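Local coordinates for SusD superfamily protein (Bacteroides vulgatus ATCC 8482, PDB 3JQ0) that probably binds nutrient glycans at the outer membrane, as a member of the SusD family of surface lipoproteins, at residues A[311-316]-A[392-397]; A[364-369]-A[436-441]; A[100-105]-A[173-178]. One frame throughout, in Å; residues are numbered along the deposited sequence.

Contact 1: A[311-316]-A[392-397]; sequences NNDTRW and RAYGSK. With SO4 (sulfate ion), chain I.
T314 N donates to A393 O (3.0 Å, N-H...O angle 155°), joining the turn that leads into helix 315-319 to the C-terminal end of helix 383-394 in the SusD fold. The donor stands above the carbonyl plane, 37° out of it. T314 OG1, set between the backbone N and the carbonyl carbon (chi1 77°), lies 3.0 Å from A393 O and is linked to R392 O through a water. The turn itself is held by D313, whose OD1 caps the coming helix by accepting from R315 N above the carboxylate plane. The same carboxylate is gripped side-on by R315: NE goes to the syn lone pair of OD1, while NH2 reaches OD2 at 2.9 Å, nearly in the guanidinium plane. OD1 thus takes two N-H donors, one from the backbone and one from the side chain. R315 NH1 turns to E437 and E441 of helix 430-441, which places this ion pair in a larger charged cluster.

Two further waters span the contact, one joining N312 O to Y394 O and the other D313 OD2 to Y394 OH. N311, at the exposed margin, donates its backbone N to a sulfate that R310 also binds. The ring of Y394 lies alongside 311-313, with N311 O near its plane at the edge and D313 CB 3.7 Å from CE1. At the centre of the packing, A393 CB sits over one face of the R315 guanidinium, offset toward the rim, 3.4 Å from NE and equally close to D313 OD1.

Contact 2: A[364-369]-A[436-441]; sequences YADCLL and KERLRE
A365 faces E441 and L369 faces R438 where helices 364-377 and 430-441 pack side by side and antiparallel. The axes of the two short segments run at 172° and come within 10.9 Å of each other, with CA atoms 7.1 Å apart at L369 and R438 and 7.9 Å at A365 and E441. The pair forms part of the helical core of this SusD-family, TPR-clan protein, and all six touching residues are buried.

A salt bridge spans the pair. R438 meets D366 end-on, NH1 and NH2 both going to the single oxygen OD1, at 2.8 Å from NH1 and 3.0 Å from NH2. OD1 lies close to the guanidinium plane, yet both nitrogens come to it from the same face of the carboxylate, whose plane is turned 39° from that of the guanidinium. The oxygen also accepts from Q370 NE2, and R438 NE pairs with D451; the two carboxylates probably balance the buried charge and hold the guanidinium's orientation.

Beside this bridge, L369 points into the interface. Its CB and CD1 lie against R438 CG, the two side chains running antiparallel, and CD2 packs 3.8 Å from E437 CG, nearly at a right angle to that chain. E437 bends at chi2 (66°), which turns CD aside after CG has met the leucine; its carboxylate pairs with R315 and R390. A365 CB touches E441 OE2 at 3.4 Å, an oxygen held by R363 and R392.

Helix 383-394 lies against the pair, with V389 on E437 and E441 and R392 on A365, while M187 of helix 182-199 touches D366 and Y364, at the start of its helix, is backbone-bonded to E242, just before strand 243-247.

Contact 3: A[100-105]-A[173-178]; sequences QNYYLG and FKLGRH
Y102 and K174 form the main apolar contact between helix 97-122 and the loop that joins helices 149-167 and 182-199, in the N-terminal helical part of this SusD-family, TPR-clan protein. K174 CB stands over one face of the Y102 ring, 3.7 Å from the ring centroid and 18° off the normal, a CH-pi contact offset toward the rim. CG of K174 is anti to its backbone N (chi1 180°), and the chain runs on extended, bringing CD 3.7 Å from Y102 CG as the two side chains pass with their tips pointing opposite ways. L175 adds a second apolar touch: its CD1 meets Y102 CD2 at 4.0 Å and comes more loosely to Y103 CE1. F167 meets the Y102 ring edge-to-face.

Polar links gather round the tyrosine hydroxyl. A water donates to Y102 OH (2.9 Å) and to G176 O and accepts from L175 N, tying the ring to the type I beta turn F173-G176. That turn is closed by G176 N bonding to F173 O.

The ammonium end of K174 adds only weak links: NZ has a weak hydrogen bond to T99 OG1 of the same helix 97-122, and lies 6.0 Å from the Y103 ring centroid, at most a weak cation-pi attraction. Y103 OH pairs with T13 of helix 9-25.

The chemistry of Y102 is therefore divided: its ring takes aliphatic carbons of a lysine and a leucine, while its hydroxyl bonds to S172 O, just ahead of the turn, and reaches L175 N and G176 O through one water.

Overall arrangement
Contacts 1 and 2 are parts of one charged region, their centres 14 Å apart. R315 of contact 1 bonds through NH1 to E437 OE2 of contact 2 at 2.8 Å, and R392 NH2 meets E441 OE2 at the same distance, so the arginines of contact 1 probably balance the charge of glutamates of contact 2. Their segments alternate along the chain, with helices 364-377 and 383-394 in succession. Contact 3 is formed by residues earlier in the chain and touches neither: its centre is 35 Å from that of contact 1 and 26 Å from that of contact 2, with nearest atoms about 12 and 8 Å away. A sulfate bound at contact 1 and a Tris molecule near F173 of contact 3 probably come from crystallisation.

Contact 1: A[311-316]-A[392-397]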
loop_
_atom_site.group_PDB
_atom_site.type_symbol
_atom_site.label_atom_id
_atom_site.label_comp_id
_atom_site.label_asym_id
_atom_site.label_seq_id
_atom_site.Cartn_x
_atom_site.Cartn_y
_atom_site.Cartn_z
ATOM N N ASN A 311 7.114 -22.298 6.287
ATOM C CA ASN A 311 7.994 -22.856 5.290
ATOM C C ASN A 311 7.222 -23.112 3.988
ATOM O O ASN A 311 6.061 -23.545 4.001
ATOM C CB ASN A 311 8.612 -24.150 5.794
ATOM C CG ASN A 311 9.629 -23.947 6.921
ATOM O OD1 ASN A 311 10.049 -22.853 7.313
ATOM N ND2 ASN A 311 10.031 -25.075 7.473
ATOM N N ASN A 312 7.891 -22.854 2.885
ATOM C CA ASN A 312 7.390 -23.071 1.554
ATOM C C ASN A 312 6.352 -22.046 1.085
ATOM O O ASN A 312 5.853 -22.154 -0.051
ATOM C CB ASN A 312 6.912 -24.532 1.377
ATOM C CG ASN A 312 8.000 -25.515 1.750
ATOM O OD1 ASN A 312 7.901 -26.268 2.752
ATOM N ND2 ASN A 312 9.082 -25.389 1.039
ATOM N N ASP A 313 6.094 -21.008 1.871
ATOM C CA ASP A 313 5.346 -19.853 1.402
ATOM C C ASP A 313 6.336 -19.028 0.564
ATOM O O ASP A 313 7.284 -18.465 1.095
ATOM C CB ASP A 313 4.792 -19.073 2.585
ATOM C CG ASP A 313 4.031 -17.847 2.177
ATOM O OD1 ASP A 313 4.109 -17.376 1.018
ATOM O OD2 ASP A 313 3.300 -17.321 3.082
ATOM N N THR A 314 6.150 -18.986 -0.741
ATOM C CA THR A 314 7.100 -18.315 -1.608
ATOM C C THR A 314 7.147 -16.802 -1.388
ATOM O O THR A 314 8.117 -16.139 -1.784
ATOM C CB THR A 314 6.871 -18.586 -3.128
ATOM O OG1 THR A 314 5.760 -17.799 -3.558
ATOM C CG2 THR A 314 6.664 -20.048 -3.457
ATOM N N ARG A 315 6.150 -16.255 -0.699
ATOM C CA ARG A 315 6.195 -14.829 -0.401
ATOM C C ARG A 315 7.366 -14.472 0.518
ATOM O O ARG A 315 7.810 -13.332 0.543
ATOM C CB ARG A 315 4.912 -14.348 0.234
ATOM C CG ARG A 315 3.711 -14.576 -0.667
ATOM C CD ARG A 315 2.404 -14.163 -0.010
ATOM N NE ARG A 315 2.083 -15.110 1.082
ATOM C CZ ARG A 315 0.877 -15.273 1.591
ATOM N NH1 ARG A 315 -0.128 -14.489 1.246
ATOM N NH2 ARG A 315 0.691 -16.226 2.491
ATOM N N TRP A 316 7.796 -15.427 1.331
ATOM C CA TRP A 316 8.850 -15.217 2.312
ATOM C C TRP A 316 10.144 -14.725 1.672
ATOM O O TRP A 316 10.602 -13.608 1.942
ATOM C CB TRP A 316 9.073 -16.508 3.086
ATOM C CG TRP A 316 10.038 -16.488 4.209
ATOM C CD1 TRP A 316 10.741 -15.425 4.670
ATOM C CD2 TRP A 316 10.389 -17.617 5.013
ATOM N NE1 TRP A 316 11.514 -15.837 5.740
ATOM C CE2 TRP A 316 11.308 -17.165 5.975
ATOM C CE3 TRP A 316 9.976 -18.930 5.054
ATOM C CZ2 TRP A 316 11.829 -17.997 6.954
ATOM C CZ3 TRP A 316 10.490 -19.746 6.023
ATOM C CH2 TRP A 316 11.417 -19.302 6.957
ATOM N N ARG A 392 -2.014 -19.601 -4.082
ATOM C CA ARG A 392 -1.069 -18.919 -4.968
ATOM C C ARG A 392 0.298 -18.786 -4.288
ATOM O O ARG A 392 1.325 -18.904 -4.950
ATOM C CB ARG A 392 -1.641 -17.601 -5.417
ATOM C CG ARG A 392 -0.786 -16.892 -6.503
ATOM C CD ARG A 392 0.266 -15.896 -5.976
ATOM N NE ARG A 392 -0.289 -14.754 -5.274
ATOM C CZ ARG A 392 -0.910 -13.744 -5.878
ATOM N NH1 ARG A 392 -1.058 -13.725 -7.196
ATOM N NH2 ARG A 392 -1.391 -12.753 -5.167
ATOM N N ALA A 393 0.326 -18.491 -3.007
ATOM C CA ALA A 393 1.559 -18.277 -2.229
ATOM C C ALA A 393 2.387 -19.549 -2.122
ATOM O O ALA A 393 3.620 -19.494 -2.244
ATOM C CB ALA A 393 1.248 -17.737 -0.832
ATOM N N TYR A 394 1.764 -20.681 -1.802
ATOM C CA TYR A 394 2.488 -21.948 -1.677
ATOM C C TYR A 394 2.645 -22.680 -3.017
ATOM O O TYR A 394 3.482 -23.571 -3.159
ATOM C CB TYR A 394 1.775 -22.861 -0.687
ATOM C CG TYR A 394 1.741 -22.373 0.738
ATOM C CD1 TYR A 394 2.796 -22.566 1.619
ATOM C CD2 TYR A 394 0.640 -21.669 1.225
ATOM C CE1 TYR A 394 2.745 -22.107 2.928
ATOM C CE2 TYR A 394 0.589 -21.207 2.531
ATOM C CZ TYR A 394 1.646 -21.408 3.379
ATOM O OH TYR A 394 1.622 -20.990 4.695
ATOM N N GLY A 395 1.786 -22.332 -3.969
ATOM C CA GLY A 395 1.622 -23.065 -5.232
ATOM C C GLY A 395 0.664 -24.218 -5.056
ATOM O O GLY A 395 0.649 -24.863 -4.006
ATOM N N SER A 396 -0.096 -24.505 -6.096
ATOM C CA SER A 396 -1.087 -25.539 -5.991
ATOM C C SER A 396 -0.534 -26.890 -5.550
ATOM O O SER A 396 -1.198 -27.613 -4.791
ATOM C CB SER A 396 -1.828 -25.723 -7.342
ATOM O OG SER A 396 -2.537 -24.555 -7.672
ATOM N N LYS A 397 0.612 -27.304 -6.065
ATOM C CA LYS A 397 1.120 -28.616 -5.734
ATOM C C LYS A 397 1.328 -28.768 -4.216
ATOM O O LYS A 397 0.813 -29.701 -3.584
ATOM C CB LYS A 397 2.417 -28.916 -6.496
ATOM C CG LYS A 397 2.948 -30.306 -6.271
ATOM C CD LYS A 397 4.260 -30.561 -6.994
ATOM C CE LYS A 397 4.825 -31.953 -6.765
ATOM N NZ LYS A 397 4.052 -32.755 -7.742
HETATM S S SO4 I . 7.460 -24.038 9.849
HETATM O O1 SO4 I . 8.418 -23.197 10.613
HETATM O O2 SO4 I . 6.676 -24.941 10.686
HETATM O O3 SO4 I . 6.741 -23.049 9.130
HETATM O O4 SO4 I . 8.354 -24.903 9.116
HETATM O O HOH W 1 6.005 -23.827 -2.185
HETATM O O HOH W 2 3.018 -18.508 5.491
HETATM O O HOH W 3 4.005 -18.120 -5.424
#

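Contact 2: A[364-369]-A[436-441]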
loop_
_atom_site.group_PDB
_atom_site.type_symbol
_atom_site.label_atom_id
_atom_site.label_comp_id
_atom_site.label_asym_id
_atom_site.label_seq_id
_atom_site.Cartn_x
_atom_site.Cartn_y
_atom_site.Cartn_z
ATOM N N TYR A 364 -5.479 -7.731 -7.387
ATOM C CA TYR A 364 -6.587 -8.640 -7.200
ATOM C C TYR A 364 -6.529 -9.386 -5.837
ATOM O O TYR A 364 -7.580 -9.624 -5.247
ATOM C CB TYR A 364 -6.720 -9.611 -8.358
ATOM C CG TYR A 364 -8.009 -10.384 -8.333
ATOM C CD1 TYR A 364 -9.211 -9.749 -8.529
ATOM C CD2 TYR A 364 -8.051 -11.749 -8.115
ATOM C CE1 TYR A 364 -10.402 -10.449 -8.502
ATOM C CE2 TYR A 364 -9.232 -12.458 -8.109
ATOM C CZ TYR A 364 -10.410 -11.807 -8.302
ATOM O OH TYR A 364 -11.620 -12.454 -8.280
ATOM N N ALA A 365 -5.345 -9.720 -5.313
ATOM C CA ALA A 365 -5.314 -10.350 -3.986
ATOM C C ALA A 365 -5.934 -9.424 -2.941
ATOM O O ALA A 365 -6.461 -9.894 -1.932
ATOM C CB ALA A 365 -3.908 -10.748 -3.577
ATOM N N ASP A 366 -5.769 -8.106 -3.122
ATOM C CA ASP A 366 -6.347 -7.101 -2.201
ATOM C C ASP A 366 -7.867 -7.167 -2.288
ATOM O O ASP A 366 -8.539 -7.206 -1.255
ATOM C CB ASP A 366 -5.764 -5.721 -2.597
ATOM C CG ASP A 366 -5.980 -4.605 -1.609
ATOM O OD1 ASP A 366 -6.488 -4.853 -0.497
ATOM O OD2 ASP A 366 -5.573 -3.484 -1.969
ATOM N N CYS A 367 -8.414 -7.215 -3.504
ATOM C CA CYS A 367 -9.856 -7.420 -3.678
ATOM C C CYS A 367 -10.300 -8.644 -2.858
ATOM O O CYS A 367 -11.250 -8.587 -2.111
ATOM C CB CYS A 367 -10.150 -7.582 -5.173
ATOM S SG CYS A 367 -11.855 -8.052 -5.537
ATOM N N LEU A 368 -9.653 -9.773 -3.073
ATOM C CA LEU A 368 -10.085 -10.999 -2.405
ATOM C C LEU A 368 -10.030 -10.890 -0.883
ATOM O O LEU A 368 -10.952 -11.338 -0.203
ATOM C CB LEU A 368 -9.251 -12.212 -2.889
ATOM C CG LEU A 368 -9.439 -12.606 -4.347
ATOM C CD1 LEU A 368 -8.560 -13.860 -4.629
ATOM C CD2 LEU A 368 -10.918 -12.841 -4.700
ATOM N N LEU A 369 -8.943 -10.335 -0.349
ATOM C CA LEU A 369 -8.803 -10.292 1.095
ATOM C C LEU A 369 -9.729 -9.258 1.739
ATOM O O LEU A 369 -10.154 -9.455 2.884
ATOM C CB LEU A 369 -7.333 -10.123 1.496
ATOM C CG LEU A 369 -6.477 -11.359 1.126
ATOM C CD1 LEU A 369 -5.005 -11.038 1.417
ATOM C CD2 LEU A 369 -6.927 -12.648 1.860
ATOM N N LYS A 436 -3.287 -11.496 9.209
ATOM C CA LYS A 436 -2.052 -12.248 8.970
ATOM C C LYS A 436 -1.827 -12.401 7.490
ATOM O O LYS A 436 -0.713 -12.252 6.988
ATOM C CB LYS A 436 -2.168 -13.589 9.686
ATOM C CG LYS A 436 -1.043 -14.592 9.352
ATOM C CD LYS A 436 -1.077 -15.844 10.224
ATOM C CE LYS A 436 -2.257 -16.752 9.946
ATOM N NZ LYS A 436 -2.302 -17.902 10.912
ATOM N N GLU A 437 -2.893 -12.728 6.760
ATOM C CA GLU A 437 -2.776 -12.953 5.320
ATOM C C GLU A 437 -2.336 -11.663 4.629
ATOM O O GLU A 437 -1.467 -11.697 3.740
ATOM C CB GLU A 437 -4.053 -13.504 4.728
ATOM C CG GLU A 437 -3.821 -14.192 3.393
ATOM C CD GLU A 437 -2.975 -15.441 3.516
ATOM O OE1 GLU A 437 -3.061 -16.124 4.580
ATOM O OE2 GLU A 437 -2.203 -15.734 2.582
ATOM N N ARG A 438 -2.930 -10.540 4.994
ATOM C CA ARG A 438 -2.573 -9.275 4.410
ATOM C C ARG A 438 -1.153 -8.865 4.750
ATOM O O ARG A 438 -0.446 -8.270 3.925
ATOM C CB ARG A 438 -3.563 -8.157 4.799
ATOM C CG ARG A 438 -4.927 -8.335 4.185
ATOM C CD ARG A 438 -5.855 -7.172 4.503
ATOM N NE ARG A 438 -5.479 -5.937 3.898
ATOM C CZ ARG A 438 -5.688 -5.601 2.649
ATOM N NH1 ARG A 438 -6.258 -6.429 1.803
ATOM N NH2 ARG A 438 -5.327 -4.382 2.232
ATOM N N LEU A 439 -0.702 -9.187 5.962
ATOM C CA LEU A 439 0.667 -8.896 6.363
ATOM C C LEU A 439 1.648 -9.632 5.425
ATOM O O LEU A 439 2.592 -9.056 4.898
ATOM C CB LEU A 439 0.899 -9.251 7.837
ATOM C CG LEU A 439 2.319 -9.104 8.363
ATOM C CD1 LEU A 439 2.939 -7.754 8.125
ATOM C CD2 LEU A 439 2.359 -9.513 9.806
ATOM N N ARG A 440 1.399 -10.926 5.256
ATOM C CA ARG A 440 2.229 -11.748 4.394
ATOM C C ARG A 440 2.181 -11.294 2.947
ATOM O O ARG A 440 3.195 -11.414 2.220
ATOM C CB ARG A 440 1.788 -13.223 4.526
ATOM C CG ARG A 440 2.158 -13.826 5.867
ATOM C CD ARG A 440 1.637 -15.239 6.027
ATOM N NE ARG A 440 2.156 -15.836 7.256
ATOM C CZ ARG A 440 1.679 -16.926 7.843
ATOM N NH1 ARG A 440 0.572 -17.501 7.417
ATOM N NH2 ARG A 440 2.319 -17.394 8.903
ATOM N N GLU A 441 1.037 -10.819 2.462
ATOM C CA GLU A 441 0.802 -10.548 1.064
ATOM C C GLU A 441 1.364 -9.160 0.665
ATOM O O GLU A 441 1.750 -8.998 -0.501
ATOM C CB GLU A 441 -0.716 -10.611 0.812
ATOM C CG GLU A 441 -1.129 -10.495 -0.632
ATOM C CD GLU A 441 -0.674 -11.627 -1.567
ATOM O OE1 GLU A 441 -0.444 -12.742 -1.052
ATOM O OE2 GLU A 441 -0.638 -11.371 -2.817
#

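Contact 3: A[100-105]-A[173-178]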
loop_
_atom_site.group_PDB
_atom_site.type_symbol
_atom_site.label_atom_id
_atom_site.label_comp_id
_atom_site.label_asym_id
_atom_site.label_seq_id
_atom_site.Cartn_x
_atom_site.Cartn_y
_atom_site.Cartn_z
ATOM N N GLN A 100 -15.582 11.805 -22.344
ATOM C CA GLN A 100 -15.946 12.736 -21.292
ATOM C C GLN A 100 -16.258 11.964 -19.987
ATOM O O GLN A 100 -15.721 12.265 -18.897
ATOM C CB GLN A 100 -17.138 13.582 -21.733
ATOM C CG GLN A 100 -17.576 14.615 -20.744
ATOM C CD GLN A 100 -18.844 15.360 -21.180
ATOM O OE1 GLN A 100 -19.753 14.761 -21.798
ATOM N NE2 GLN A 100 -18.914 16.633 -20.849
ATOM N N ASN A 101 -17.108 10.955 -20.084
ATOM C CA ASN A 101 -17.486 10.161 -18.917
ATOM C C ASN A 101 -16.292 9.458 -18.298
ATOM O O ASN A 101 -16.210 9.337 -17.081
ATOM C CB ASN A 101 -18.602 9.184 -19.293
ATOM C CG ASN A 101 -19.963 9.869 -19.456
ATOM O OD1 ASN A 101 -20.176 10.979 -18.989
ATOM N ND2 ASN A 101 -20.907 9.154 -20.076
ATOM N N TYR A 102 -15.414 8.919 -19.129
ATOM C CA TYR A 102 -14.273 8.189 -18.605
ATOM C C TYR A 102 -13.387 9.135 -17.780
ATOM O O TYR A 102 -12.937 8.796 -16.690
ATOM C CB TYR A 102 -13.450 7.491 -19.705
ATOM C CG TYR A 102 -12.702 6.280 -19.167
ATOM C CD1 TYR A 102 -13.360 5.055 -18.983
ATOM C CD2 TYR A 102 -11.382 6.376 -18.730
ATOM C CE1 TYR A 102 -12.734 3.975 -18.473
ATOM C CE2 TYR A 102 -10.729 5.264 -18.196
ATOM C CZ TYR A 102 -11.421 4.084 -18.063
ATOM O OH TYR A 102 -10.776 2.990 -17.524
ATOM N N TYR A 103 -13.120 10.326 -18.318
ATOM C CA TYR A 103 -12.315 11.293 -17.578
ATOM C C TYR A 103 -12.988 11.682 -16.259
ATOM O O TYR A 103 -12.298 11.809 -15.245
ATOM C CB TYR A 103 -12.055 12.555 -18.369
ATOM C CG TYR A 103 -11.093 12.476 -19.532
ATOM C CD1 TYR A 103 -9.912 11.775 -19.464
ATOM C CD2 TYR A 103 -11.362 13.157 -20.702
ATOM C CE1 TYR A 103 -9.046 11.755 -20.491
ATOM C CE2 TYR A 103 -10.517 13.105 -21.748
ATOM C CZ TYR A 103 -9.348 12.418 -21.663
ATOM O OH TYR A 103 -8.419 12.396 -22.700
ATOM N N LEU A 104 -14.303 11.871 -16.243
ATOM C CA LEU A 104 -14.997 12.219 -15.021
ATOM C C LEU A 104 -14.924 11.047 -14.038
ATOM O O LEU A 104 -14.715 11.279 -12.837
ATOM C CB LEU A 104 -16.437 12.636 -15.313
ATOM C CG LEU A 104 -16.597 13.977 -16.023
ATOM C CD1 LEU A 104 -18.054 14.255 -16.445
ATOM C CD2 LEU A 104 -16.067 15.101 -15.174
ATOM N N GLY A 105 -15.068 9.813 -14.533
ATOM C CA GLY A 105 -14.950 8.658 -13.642
ATOM C C GLY A 105 -13.591 8.674 -12.967
ATOM O O GLY A 105 -13.471 8.487 -11.734
ATOM N N PHE A 173 -10.247 -1.343 -19.017
ATOM C CA PHE A 173 -9.142 -0.455 -18.641
ATOM C C PHE A 173 -8.868 0.355 -19.908
ATOM O O PHE A 173 -7.880 0.129 -20.608
ATOM C CB PHE A 173 -7.920 -1.273 -18.193
ATOM C CG PHE A 173 -8.157 -2.071 -16.936
ATOM C CD1 PHE A 173 -8.183 -1.441 -15.703
ATOM C CD2 PHE A 173 -8.350 -3.447 -16.976
ATOM C CE1 PHE A 173 -8.395 -2.158 -14.558
ATOM C CE2 PHE A 173 -8.581 -4.149 -15.841
ATOM C CZ PHE A 173 -8.581 -3.501 -14.616
ATOM N N LYS A 174 -9.747 1.322 -20.171
ATOM C CA LYS A 174 -9.711 2.080 -21.413
ATOM C C LYS A 174 -8.393 2.794 -21.611
ATOM O O LYS A 174 -7.927 2.902 -22.731
ATOM C CB LYS A 174 -10.853 3.100 -21.459
ATOM C CG LYS A 174 -10.916 3.960 -22.727
ATOM C CD LYS A 174 -12.059 4.982 -22.535
ATOM C CE LYS A 174 -12.269 5.956 -23.680
ATOM N NZ LYS A 174 -11.833 7.339 -23.284
ATOM N N LEU A 175 -7.794 3.282 -20.522
ATOM C CA LEU A 175 -6.524 3.980 -20.582
ATOM C C LEU A 175 -5.399 3.175 -19.905
ATOM O O LEU A 175 -4.335 3.722 -19.592
ATOM C CB LEU A 175 -6.652 5.341 -19.966
ATOM C CG LEU A 175 -7.614 6.278 -20.697
ATOM C CD1 LEU A 175 -7.743 7.585 -19.985
ATOM C CD2 LEU A 175 -7.172 6.556 -22.152
ATOM N N GLY A 176 -5.654 1.885 -19.708
ATOM C CA GLY A 176 -4.677 0.979 -19.097
ATOM C C GLY A 176 -4.823 0.861 -17.582
ATOM O O GLY A 176 -5.469 1.684 -16.932
ATOM N N ARG A 177 -4.162 -0.160 -17.043
ATOM C CA ARG A 177 -4.215 -0.423 -15.601
ATOM C C ARG A 177 -3.398 0.568 -14.807
ATOM O O ARG A 177 -3.513 0.577 -13.585
ATOM C CB ARG A 177 -3.751 -1.849 -15.323
ATOM C CG ARG A 177 -4.642 -2.896 -15.939
ATOM C CD ARG A 177 -3.930 -4.260 -16.084
ATOM N NE ARG A 177 -4.726 -5.153 -16.916
ATOM C CZ ARG A 177 -5.647 -5.991 -16.484
ATOM N NH1 ARG A 177 -5.849 -6.202 -15.202
ATOM N NH2 ARG A 177 -6.328 -6.715 -17.360
ATOM N N HIS A 178 -2.581 1.379 -15.475
ATOM C CA HIS A 178 -1.856 2.428 -14.778
ATOM C C HIS A 178 -2.601 3.762 -14.765
ATOM O O HIS A 178 -2.081 4.736 -14.257
ATOM C CB HIS A 178 -0.470 2.548 -15.389
ATOM C CG HIS A 178 -0.514 2.946 -16.826
ATOM N ND1 HIS A 178 -1.294 2.274 -17.740
ATOM C CD2 HIS A 178 0.090 3.947 -17.486
ATOM C CE1 HIS A 178 -1.164 2.856 -18.912
ATOM N NE2 HIS A 178 -0.312 3.851 -18.785
HETATM O O HOH W 4 -7.926 2.870 -17.557
#